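Local coordinates for flagellar protein FlgA (Thermotoga maritima, PDB 3FRN) that probably acts in the periplasm as a chaperone for assembly of the P-ring of the flagellar basal body, at residues S123-F128 and Y132-M137; S73-A78 and F107-I112; E81-K86 and F92-V97; N33-L38 and R47-T52. One frame throughout, in Å; residues are numbered along the deposited sequence. Where two conformers were deposited one is given.

Interactions 1, 2 and 3 lie in the HotDog-like part of the chain, and interaction 4 in the N-terminal part. The hairpin of interaction 1 touches all three other contacts. Its centre is about 10 Å from that of interaction 2 and about 12 Å from that of interaction 3. Interactions 2 and 3 both use helix 74-87, one near its start and one further along, with centres about 12 Å apart. Strand 111-118 of interaction 2 and strand 93-101 of interaction 3 flank the hairpin. Interaction 4 is joined through Leu38, which packs on Leu126, Leu135, Leu75 and Phe107. Met35 CE also lies 3.9 Å from Val96 O.

Interaction 1: residues S123-F128 and Y132-M137; sequences SVFLRF and YVTLNM
Strands 123-127 and 132-137 run antiparallel at 162° as a beta hairpin. Val124 with Leu135 and Leu126 with Val133 are the hydrogen-bonded pairs. Val124 N gives a nearly straight bond to Leu135 O (2.7 Å, 170° at the hydrogen), and Leu135 N answers to Val124 O. Leu126 N and Val133 O are 2.7 Å apart, and Val133 N bonds back to Leu126 O. Ser123, Phe125, Arg127, Tyr132, Thr134 and Asn136 share one face. Phe125 CG is anti to the backbone N (chi1 172°), bringing the ring edge to the neighbouring strand. Thr134 OG1 lies near the ring plane, 3.7 Å from Phe125 CD1. Phe125 CE1 meets Tyr132 CB at 3.6 Å, and the side chains cross at about a right angle. With an alanine in place of Phe125, Tyr132 CB and the Thr134 hydroxyl would probably lose their aromatic neighbour. Val124, Leu126, Val133 and Leu135 share the other face. Phe128, in the turn, sets its CE2 against Val133 CG2 (3.7 Å), and Val124 CG2 meets Met137 SD (4.0 Å). Val79 and Ile83 of helix 74-87 cover Val124. Paired backbone groups thus lie between an apolar face turned to the helix and a more polar one.

Interaction 2: residues S73-A78 and F107-I112; sequences SSLKNA and FEPQTI
Leu75 CD1 rests against the ring of Pro109, 3.7 Å from Pro109 CG and 3.8 Å from Pro109 CD. The two side chains meet obliquely. Leu75 CG lies anti to the backbone N (chi1 167°), and one methyl of the branch reaches the proline. Leu75 CB also comes within 4.2 Å of Phe107 O, so the carbonyl before Glu108 borders the leucine. One helical turn on, Ala78 CB meets Ile112 CD1 at 3.7 Å. The end of that isoleucine also lies 3.9 Å from Ala78 O. The Leu75-Pro109 and Ala78-Ile112 contacts are apolar and join the start of helix 74-87 to the loop at Pro109 and to Ile112 in strand 111-118. The helix packs on a face of the antiparallel sheet, consistent with the HotDog-like family, in which a helix lies against a curved sheet. Ser73 holds the N-cap position, and Asn77 N bonds to Ser73 O (3.0 Å) as the helix begins. Ala78 N bonds in the same way to Ser74 O. Leu126 of the adjacent strand 121-127 touches both Leu75 and Ile112, and Val124 also touches Ile112. Gln110 and Thr111 are held to Arg127 by backbone hydrogen bonds. Leu38 of the N-terminal part packs on both Leu75 and Phe107.

Interaction 3: residues E81-K86 and F92-V97; sequences EEIGKK and FEAFVV
Ile83 and Phe92 bring together helix 74-87 and the residue just ahead of strand 93-101, consistent with the helix-on-sheet packing of a HotDog-like domain. Ile83 CG2 lies 3.6 Å from Phe92 CZ and 3.8 Å from Phe92 CE2, and the two side chains meet at a slant. Ile83 CB also approaches Phe92 CZ. The other branch of the isoleucine reaches further along the strand, where Ile83 CD1 is 4.3 Å from Ala94 CB. Phe92 CG sits between its own backbone N and carbonyl carbon (chi1 57°), which aims the ring at the helix. Phe80, on helix 74-87, has its ring nearly parallel to that of Phe92 (planes at about 5°). Ile83 also touches Leu139, and Ala94 touches Met137. The ring meets the helix backbone as well. Gly84 presents no side chain, and Phe92 CE1 comes to 3.8 Å from Gly84 CA. Replacing Phe92 by alanine takes the ring away, and is likely to leave a gap beside Ile83 CG2 and Gly84 and Phe80 without its ring partner. Backbone hydrogen bonds link Glu93 to Arg140 and Phe95 to Leu138, which fixes this strand beside strand 132-148. Within the helix, Lys86 N bonds to Glu82 O at 3.2 Å.

Interaction 4: residues N33-L38 and R47-T52; sequences NLMILL and RDLLRT
Leu49 projects from helix 47-53 as a bump towards the chain at Leu34 and Met35. Its CD2 methyl is the point of contact, 3.8 Å from Met35 CE and 3.9 Å from Met35 SD. Bends at chi2 (-103°) and chi3 (-133°) carry the thioether end of Met35 round to the leucine, and the two side chains meet at a slant. The same methyl also lies 4.3 Å from Leu34 CD1. Leu49 CD2 therefore fits into a shallow hollow between the ends of Leu34 and Met35. Leu34 in turn reaches towards the helix, and its CD1 is 4.5 Å from Leu50 CD2, a looser contact. Leu34 CD1 thus faces two successive leucines of the helix. Leu18 of strand 16-18 touches both Leu34 and Met35, and Val45 touches both Met35 and Leu50. Ile23 and Phe54 also pack on Leu34, and Phe59 on Leu50. In the N-terminal part of FlgA the contact joins the short helix to the chain at Leu34 and Met35, close to the pairing of strands 16-18 and 35-37. All four touching residues are buried and their side chains are apolar. The contact therefore rests on burial of apolar surface and van der Waals packing, with no charge or polar side chain taking part.

Interaction 1: residues S123-F128 and Y132-M137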
# COMPACT_ATOMS: atom_id res chain seq x y z
N SER A 123 -17.46 1.36 -3.72
CA SER A 123 -18.56 1.37 -4.68
C SER A 123 -18.65 2.73 -5.35
O SER A 123 -19.00 3.72 -4.71
CB SER A 123 -19.89 1.04 -4.01
OG SER A 123 -20.17 -0.35 -4.08
N VAL A 124 -18.34 2.77 -6.64
CA VAL A 124 -18.43 4.00 -7.41
C VAL A 124 -19.74 4.04 -8.18
O VAL A 124 -19.92 3.34 -9.19
CB VAL A 124 -17.25 4.13 -8.40
CG1 VAL A 124 -17.35 5.44 -9.15
CG2 VAL A 124 -15.91 4.03 -7.67
N PHE A 125 -20.63 4.90 -7.72
CA PHE A 125 -21.95 5.02 -8.32
C PHE A 125 -21.97 6.14 -9.36
O PHE A 125 -21.61 7.29 -9.06
CB PHE A 125 -23.00 5.29 -7.24
CG PHE A 125 -24.34 5.62 -7.79
CD1 PHE A 125 -25.09 4.65 -8.46
CD2 PHE A 125 -24.88 6.90 -7.65
CE1 PHE A 125 -26.34 4.95 -8.98
CE2 PHE A 125 -26.12 7.21 -8.17
CZ PHE A 125 -26.86 6.23 -8.83
N LEU A 126 -22.43 5.81 -10.56
CA LEU A 126 -22.50 6.78 -11.65
C LEU A 126 -23.93 6.98 -12.10
O LEU A 126 -24.61 6.02 -12.48
CB LEU A 126 -21.65 6.31 -12.84
CG LEU A 126 -20.22 5.84 -12.56
CD1 LEU A 126 -19.56 5.32 -13.87
CD2 LEU A 126 -19.41 6.97 -11.96
N ARG A 127 -24.40 8.22 -12.05
CA ARG A 127 -25.67 8.58 -12.63
C ARG A 127 -25.50 9.11 -14.02
O ARG A 127 -24.74 10.01 -14.28
CB ARG A 127 -26.39 9.63 -11.80
CG ARG A 127 -27.89 9.40 -11.63
CD ARG A 127 -28.70 9.49 -12.92
NE ARG A 127 -30.09 9.89 -12.70
CZ ARG A 127 -31.16 9.44 -13.36
NH1 ARG A 127 -31.04 8.55 -14.32
NH2 ARG A 127 -32.36 9.88 -13.05
N PHE A 128 -26.27 8.53 -14.91
CA PHE A 128 -26.30 9.02 -16.28
C PHE A 128 -27.70 9.56 -16.53
O PHE A 128 -28.64 9.20 -15.81
CB PHE A 128 -25.93 7.90 -17.27
CG PHE A 128 -24.53 7.39 -17.09
CD1 PHE A 128 -23.47 8.03 -17.71
CD2 PHE A 128 -24.28 6.28 -16.30
CE1 PHE A 128 -22.17 7.56 -17.54
CE2 PHE A 128 -22.99 5.83 -16.12
CZ PHE A 128 -21.94 6.46 -16.75
N TYR A 132 -28.12 4.10 -14.50
CA TYR A 132 -27.18 4.10 -13.38
C TYR A 132 -26.17 2.95 -13.52
O TYR A 132 -26.55 1.85 -13.91
CB TYR A 132 -27.95 3.95 -12.05
CG TYR A 132 -28.35 2.52 -11.74
CD1 TYR A 132 -27.59 1.73 -10.87
CD2 TYR A 132 -29.46 1.93 -12.35
CE1 TYR A 132 -27.94 0.41 -10.60
CE2 TYR A 132 -29.82 0.61 -12.09
CZ TYR A 132 -29.06 -0.14 -11.21
OH TYR A 132 -29.41 -1.45 -10.95
N VAL A 133 -24.89 3.22 -13.24
CA VAL A 133 -23.89 2.14 -13.07
C VAL A 133 -23.18 2.22 -11.71
O VAL A 133 -22.66 3.27 -11.34
CB VAL A 133 -22.84 2.15 -14.21
CG1 VAL A 133 -21.92 0.94 -14.12
CG2 VAL A 133 -23.50 2.21 -15.57
N THR A 134 -23.17 1.11 -10.97
CA THR A 134 -22.29 0.96 -9.79
C THR A 134 -21.07 0.07 -10.15
O THR A 134 -21.22 -1.05 -10.65
CB THR A 134 -23.05 0.41 -8.57
OG1 THR A 134 -24.35 1.01 -8.51
CG2 THR A 134 -22.30 0.71 -7.24
N LEU A 135 -19.87 0.61 -9.94
CA LEU A 135 -18.65 -0.17 -10.13
C LEU A 135 -18.05 -0.41 -8.76
O LEU A 135 -17.79 0.55 -8.03
CB LEU A 135 -17.60 0.58 -10.95
CG LEU A 135 -17.96 1.44 -12.15
CD1 LEU A 135 -16.81 2.39 -12.40
CD2 LEU A 135 -18.19 0.57 -13.36
N ASN A 136 -17.83 -1.68 -8.42
CA ASN A 136 -17.07 -2.02 -7.22
C ASN A 136 -15.62 -2.10 -7.64
O ASN A 136 -15.25 -2.88 -8.53
CB ASN A 136 -17.58 -3.30 -6.57
CG ASN A 136 -18.93 -3.12 -5.88
OD1 ASN A 136 -19.32 -3.91 -5.03
ND2 ASN A 136 -19.65 -2.07 -6.26
N MET A 137 -14.80 -1.23 -7.05
CA MET A 137 -13.43 -1.07 -7.50
C MET A 137 -12.42 -1.44 -6.40
O MET A 137 -12.50 -0.95 -5.27
CB MET A 137 -13.21 0.36 -8.06
CG MET A 137 -14.04 0.65 -9.36
SD MET A 137 -13.60 2.13 -10.31
CE MET A 137 -12.15 1.58 -11.17

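Interaction 2: residues S73-A78 and F107-I112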
# COMPACT_ATOMS: atom_id res chain seq x y z
N SER A 73 -10.30 9.43 -21.73
CA SER A 73 -9.94 9.14 -20.34
C SER A 73 -10.64 10.04 -19.33
O SER A 73 -10.24 10.10 -18.17
CB SER A 73 -8.43 9.22 -20.16
OG SER A 73 -7.96 10.50 -20.52
N SER A 74 -11.71 10.70 -19.76
CA SER A 74 -12.37 11.71 -18.95
C SER A 74 -13.20 11.11 -17.82
O SER A 74 -13.19 11.62 -16.70
CB SER A 74 -13.25 12.59 -19.83
OG SER A 74 -14.23 11.81 -20.48
N LEU A 75 -13.93 10.05 -18.12
CA LEU A 75 -14.71 9.38 -17.09
C LEU A 75 -13.76 8.81 -16.01
O LEU A 75 -13.94 9.08 -14.82
CB LEU A 75 -15.57 8.27 -17.70
CG LEU A 75 -16.17 7.29 -16.69
CD1 LEU A 75 -17.18 8.01 -15.80
CD2 LEU A 75 -16.82 6.11 -17.39
N LYS A 76 -12.78 8.03 -16.45
CA LYS A 76 -11.71 7.50 -15.61
C LYS A 76 -11.12 8.56 -14.69
O LYS A 76 -11.07 8.36 -13.47
CB LYS A 76 -10.58 6.94 -16.50
CG LYS A 76 -9.44 6.35 -15.71
CD LYS A 76 -8.10 6.83 -16.25
CE LYS A 76 -6.98 6.36 -15.36
NZ LYS A 76 -5.69 6.43 -16.10
N ASN A 77 -10.66 9.66 -15.28
CA ASN A 77 -10.12 10.79 -14.53
C ASN A 77 -11.08 11.27 -13.45
O ASN A 77 -10.69 11.45 -12.30
CB ASN A 77 -9.77 11.96 -15.46
CG ASN A 77 -8.44 11.78 -16.18
OD1 ASN A 77 -7.89 12.74 -16.71
ND2 ASN A 77 -7.92 10.56 -16.21
N ALA A 78 -12.35 11.45 -13.82
CA ALA A 78 -13.34 11.98 -12.90
C ALA A 78 -13.68 10.96 -11.80
O ALA A 78 -13.96 11.33 -10.66
CB ALA A 78 -14.59 12.42 -13.65
N PHE A 107 -21.61 8.24 -22.14
CA PHE A 107 -20.70 7.95 -21.03
C PHE A 107 -20.24 9.18 -20.22
O PHE A 107 -19.20 9.14 -19.56
CB PHE A 107 -19.51 7.10 -21.50
CG PHE A 107 -19.91 5.82 -22.18
CD1 PHE A 107 -20.76 4.91 -21.55
CD2 PHE A 107 -19.45 5.52 -23.45
CE1 PHE A 107 -21.15 3.74 -22.18
CE2 PHE A 107 -19.83 4.34 -24.10
CZ PHE A 107 -20.69 3.45 -23.46
N GLU A 108 -21.02 10.26 -20.27
CA GLU A 108 -20.74 11.45 -19.47
C GLU A 108 -21.64 11.40 -18.25
O GLU A 108 -22.83 11.65 -18.37
CB GLU A 108 -21.03 12.74 -20.24
CG GLU A 108 -20.20 12.97 -21.47
CD GLU A 108 -20.87 12.42 -22.71
OE1 GLU A 108 -21.42 13.21 -23.50
OE2 GLU A 108 -20.87 11.18 -22.87
N PRO A 109 -21.07 11.05 -17.08
CA PRO A 109 -21.88 10.96 -15.87
C PRO A 109 -22.38 12.33 -15.40
O PRO A 109 -21.73 13.34 -15.64
CB PRO A 109 -20.91 10.39 -14.85
CG PRO A 109 -19.57 10.81 -15.33
CD PRO A 109 -19.66 10.72 -16.82
N GLN A 110 -23.53 12.33 -14.75
CA GLN A 110 -24.01 13.53 -14.08
C GLN A 110 -23.36 13.61 -12.70
O GLN A 110 -22.75 14.63 -12.36
CB GLN A 110 -25.53 13.48 -13.90
CG GLN A 110 -26.34 13.64 -15.17
CD GLN A 110 -27.82 13.73 -14.86
OE1 GLN A 110 -28.24 13.44 -13.73
NE2 GLN A 110 -28.61 14.14 -15.84
N THR A 111 -23.50 12.53 -11.94
CA THR A 111 -23.02 12.48 -10.56
C THR A 111 -22.07 11.30 -10.38
O THR A 111 -22.22 10.26 -11.03
CB THR A 111 -24.20 12.31 -9.58
OG1 THR A 111 -25.38 12.89 -10.15
CG2 THR A 111 -23.88 12.98 -8.23
N ILE A 112 -21.07 11.48 -9.52
CA ILE A 112 -20.15 10.39 -9.18
C ILE A 112 -20.03 10.30 -7.67
O ILE A 112 -19.42 11.16 -7.03
CB ILE A 112 -18.76 10.59 -9.83
CG1 ILE A 112 -18.88 10.67 -11.36
CG2 ILE A 112 -17.81 9.44 -9.43
CD1 ILE A 112 -17.64 11.13 -12.07

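Interaction 3: residues E81-K86 and F92-V97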
# COMPACT_ATOMS: atom_id res chain seq x y z
N GLU A 81 -10.28 10.86 -9.54
CA GLU A 81 -10.28 12.04 -8.69
C GLU A 81 -11.21 11.86 -7.49
O GLU A 81 -10.86 12.22 -6.37
CB GLU A 81 -10.65 13.30 -9.49
CG GLU A 81 -9.49 13.88 -10.31
CD GLU A 81 -9.90 15.10 -11.13
OE1 GLU A 81 -11.06 15.17 -11.61
OE2 GLU A 81 -9.05 16.01 -11.31
N GLU A 82 -12.39 11.29 -7.75
CA GLU A 82 -13.39 11.06 -6.72
C GLU A 82 -12.99 9.98 -5.71
O GLU A 82 -13.18 10.18 -4.50
CB GLU A 82 -14.75 10.73 -7.37
CG GLU A 82 -15.92 10.58 -6.40
CD GLU A 82 -16.12 11.77 -5.49
OE1 GLU A 82 -16.01 12.92 -5.99
OE2 GLU A 82 -16.40 11.56 -4.29
N ILE A 83 -12.45 8.86 -6.19
CA ILE A 83 -11.93 7.82 -5.29
C ILE A 83 -10.87 8.44 -4.37
O ILE A 83 -10.94 8.29 -3.14
CB ILE A 83 -11.34 6.59 -6.06
CG1 ILE A 83 -12.42 5.83 -6.82
CG2 ILE A 83 -10.68 5.62 -5.09
CD1 ILE A 83 -11.88 4.87 -7.93
N GLY A 84 -9.93 9.16 -4.97
CA GLY A 84 -8.87 9.87 -4.24
C GLY A 84 -9.36 10.67 -3.05
O GLY A 84 -8.73 10.66 -1.99
N LYS A 85 -10.51 11.33 -3.21
CA LYS A 85 -11.11 12.13 -2.14
C LYS A 85 -11.73 11.28 -1.04
O LYS A 85 -11.53 11.56 0.14
CB LYS A 85 -12.14 13.12 -2.70
CG LYS A 85 -11.55 14.19 -3.60
CD LYS A 85 -12.63 15.03 -4.27
CE LYS A 85 -12.12 15.70 -5.54
NZ LYS A 85 -12.10 14.79 -6.73
N LYS A 86 -12.48 10.24 -1.41
CA LYS A 86 -13.14 9.40 -0.42
C LYS A 86 -12.20 8.37 0.22
O LYS A 86 -12.38 8.01 1.38
CB LYS A 86 -14.36 8.70 -1.01
CG LYS A 86 -15.53 9.63 -1.29
CD LYS A 86 -16.10 10.24 -0.02
CE LYS A 86 -17.08 11.36 -0.33
NZ LYS A 86 -17.55 12.03 0.91
N PHE A 92 -2.65 5.67 -7.12
CA PHE A 92 -3.10 4.29 -6.94
C PHE A 92 -3.60 3.71 -8.26
O PHE A 92 -3.91 4.45 -9.20
CB PHE A 92 -4.19 4.22 -5.86
CG PHE A 92 -5.39 5.11 -6.13
CD1 PHE A 92 -5.48 6.38 -5.56
CD2 PHE A 92 -6.45 4.66 -6.93
CE1 PHE A 92 -6.59 7.20 -5.81
CE2 PHE A 92 -7.56 5.48 -7.18
CZ PHE A 92 -7.62 6.75 -6.61
N GLU A 93 -3.67 2.39 -8.32
CA GLU A 93 -4.38 1.71 -9.39
C GLU A 93 -5.74 1.29 -8.85
O GLU A 93 -5.86 0.96 -7.67
CB GLU A 93 -3.61 0.47 -9.86
CG GLU A 93 -2.41 0.76 -10.74
CD GLU A 93 -1.86 -0.50 -11.42
OE1 GLU A 93 -1.73 -0.49 -12.66
OE2 GLU A 93 -1.56 -1.50 -10.72
N ALA A 94 -6.76 1.33 -9.72
CA ALA A 94 -8.08 0.77 -9.40
C ALA A 94 -8.60 -0.13 -10.52
O ALA A 94 -8.41 0.14 -11.71
CB ALA A 94 -9.08 1.87 -9.06
N PHE A 95 -9.23 -1.23 -10.13
CA PHE A 95 -9.73 -2.25 -11.03
C PHE A 95 -11.18 -2.49 -10.68
O PHE A 95 -11.49 -2.72 -9.51
CB PHE A 95 -8.96 -3.57 -10.83
CG PHE A 95 -7.53 -3.51 -11.25
CD1 PHE A 95 -7.18 -3.67 -12.58
CD2 PHE A 95 -6.53 -3.30 -10.31
CE1 PHE A 95 -5.84 -3.60 -12.97
CE2 PHE A 95 -5.20 -3.22 -10.69
CZ PHE A 95 -4.86 -3.37 -12.03
N VAL A 96 -12.07 -2.44 -11.66
CA VAL A 96 -13.44 -2.80 -11.34
C VAL A 96 -13.60 -4.32 -11.29
O VAL A 96 -13.12 -5.03 -12.19
CB VAL A 96 -14.51 -2.01 -12.20
CG1 VAL A 96 -13.87 -1.15 -13.33
CG2 VAL A 96 -15.58 -2.92 -12.71
N VAL A 97 -14.23 -4.82 -10.22
CA VAL A 97 -14.32 -6.26 -10.00
C VAL A 97 -15.77 -6.76 -9.98
O VAL A 97 -16.02 -7.97 -9.99
CB VAL A 97 -13.59 -6.73 -8.69
CG1 VAL A 97 -12.06 -6.73 -8.86
CG2 VAL A 97 -14.04 -5.91 -7.48

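Interaction 4: residues N33-L38 and R47-T52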
# COMPACT_ATOMS: atom_id res chain seq x y z
N ASN A 33 -25.11 -10.98 -19.01
CA ASN A 33 -24.23 -9.84 -18.76
C ASN A 33 -23.30 -10.12 -17.58
O ASN A 33 -23.74 -10.38 -16.47
CB ASN A 33 -25.08 -8.58 -18.53
CG ASN A 33 -24.30 -7.42 -17.88
OD1 ASN A 33 -24.79 -6.78 -16.96
ND2 ASN A 33 -23.10 -7.15 -18.38
N LEU A 34 -22.00 -10.09 -17.86
CA LEU A 34 -20.99 -10.34 -16.84
C LEU A 34 -20.54 -9.03 -16.21
O LEU A 34 -20.54 -8.88 -14.99
CB LEU A 34 -19.81 -11.10 -17.44
CG LEU A 34 -18.71 -11.70 -16.56
CD1 LEU A 34 -19.27 -12.76 -15.63
CD2 LEU A 34 -17.64 -12.30 -17.43
N MET A 35 -20.14 -8.08 -17.06
CA MET A 35 -19.69 -6.76 -16.63
C MET A 35 -20.21 -5.70 -17.59
O MET A 35 -20.45 -5.98 -18.76
CB MET A 35 -18.15 -6.68 -16.59
CG MET A 35 -17.43 -7.65 -15.65
SD MET A 35 -16.82 -6.96 -14.10
CE MET A 35 -15.18 -7.64 -14.13
N ILE A 36 -20.39 -4.48 -17.07
CA ILE A 36 -20.68 -3.30 -17.89
C ILE A 36 -19.35 -2.61 -18.16
O ILE A 36 -18.74 -2.09 -17.25
CB ILE A 36 -21.62 -2.31 -17.15
CG1 ILE A 36 -22.91 -3.00 -16.69
CG2 ILE A 36 -21.95 -1.09 -18.02
CD1 ILE A 36 -23.69 -3.66 -17.81
N LEU A 37 -18.92 -2.61 -19.42
CA LEU A 37 -17.61 -2.10 -19.77
C LEU A 37 -17.65 -0.61 -20.13
O LEU A 37 -18.30 -0.23 -21.10
CB LEU A 37 -17.07 -2.92 -20.95
CG LEU A 37 -16.15 -4.13 -20.78
CD1 LEU A 37 -16.36 -4.92 -19.52
CD2 LEU A 37 -16.27 -5.01 -22.01
N LEU A 38 -16.99 0.23 -19.34
CA LEU A 38 -17.05 1.69 -19.55
C LEU A 38 -15.71 2.23 -20.04
O LEU A 38 -14.66 1.69 -19.69
CB LEU A 38 -17.50 2.42 -18.27
CG LEU A 38 -18.91 2.15 -17.73
CD1 LEU A 38 -19.09 2.78 -16.36
CD2 LEU A 38 -20.01 2.69 -18.68
N ARG A 47 -12.35 -15.03 -9.85
CA ARG A 47 -12.94 -16.35 -9.68
C ARG A 47 -14.20 -16.29 -8.85
O ARG A 47 -15.12 -17.09 -9.05
CB ARG A 47 -11.95 -17.31 -9.00
CG ARG A 47 -10.66 -17.51 -9.75
CD ARG A 47 -10.93 -18.01 -11.15
NE ARG A 47 -9.70 -18.19 -11.90
CZ ARG A 47 -9.12 -19.37 -12.12
NH1 ARG A 47 -8.00 -19.43 -12.82
NH2 ARG A 47 -9.66 -20.48 -11.63
N ASP A 48 -14.24 -15.34 -7.91
CA ASP A 48 -15.41 -15.12 -7.07
C ASP A 48 -16.58 -14.57 -7.88
O ASP A 48 -17.74 -14.86 -7.59
CB ASP A 48 -15.06 -14.18 -5.91
CG ASP A 48 -15.97 -14.37 -4.70
OD1 ASP A 48 -16.15 -13.38 -3.95
OD2 ASP A 48 -16.48 -15.50 -4.48
N LEU A 49 -16.28 -13.77 -8.90
CA LEU A 49 -17.29 -13.31 -9.85
C LEU A 49 -17.81 -14.49 -10.67
O LEU A 49 -19.02 -14.66 -10.85
CB LEU A 49 -16.74 -12.23 -10.78
CG LEU A 49 -17.80 -11.51 -11.62
CD1 LEU A 49 -18.77 -10.74 -10.73
CD2 LEU A 49 -17.16 -10.58 -12.63
N LEU A 50 -16.88 -15.33 -11.13
CA LEU A 50 -17.24 -16.46 -11.97
C LEU A 50 -18.00 -17.54 -11.20
O LEU A 50 -18.87 -18.19 -11.77
CB LEU A 50 -16.01 -17.04 -12.68
CG LEU A 50 -15.39 -16.12 -13.75
CD1 LEU A 50 -13.98 -16.59 -14.15
CD2 LEU A 50 -16.29 -16.01 -14.99
N ARG A 51 -17.68 -17.70 -9.92
CA ARG A 51 -18.39 -18.67 -9.06
C ARG A 51 -19.83 -18.21 -8.84
O ARG A 51 -20.74 -19.03 -8.70
CB ARG A 51 -17.66 -18.85 -7.72
CG ARG A 51 -18.30 -19.88 -6.76
CD ARG A 51 -17.68 -19.79 -5.35
NE ARG A 51 -18.39 -20.65 -4.35
CZ ARG A 51 -18.17 -20.61 -3.03
NH1 ARG A 51 -17.26 -19.77 -2.52
NH2 ARG A 51 -18.86 -21.42 -2.20
N THR A 52 -20.04 -16.89 -8.82
CA THR A 52 -21.37 -16.31 -8.65
C THR A 52 -22.21 -16.40 -9.93
O THR A 52 -23.37 -16.84 -9.88
CB THR A 52 -21.28 -14.82 -8.23
OG1 THR A 52 -20.28 -14.67 -7.23
CG2 THR A 52 -22.62 -14.34 -7.68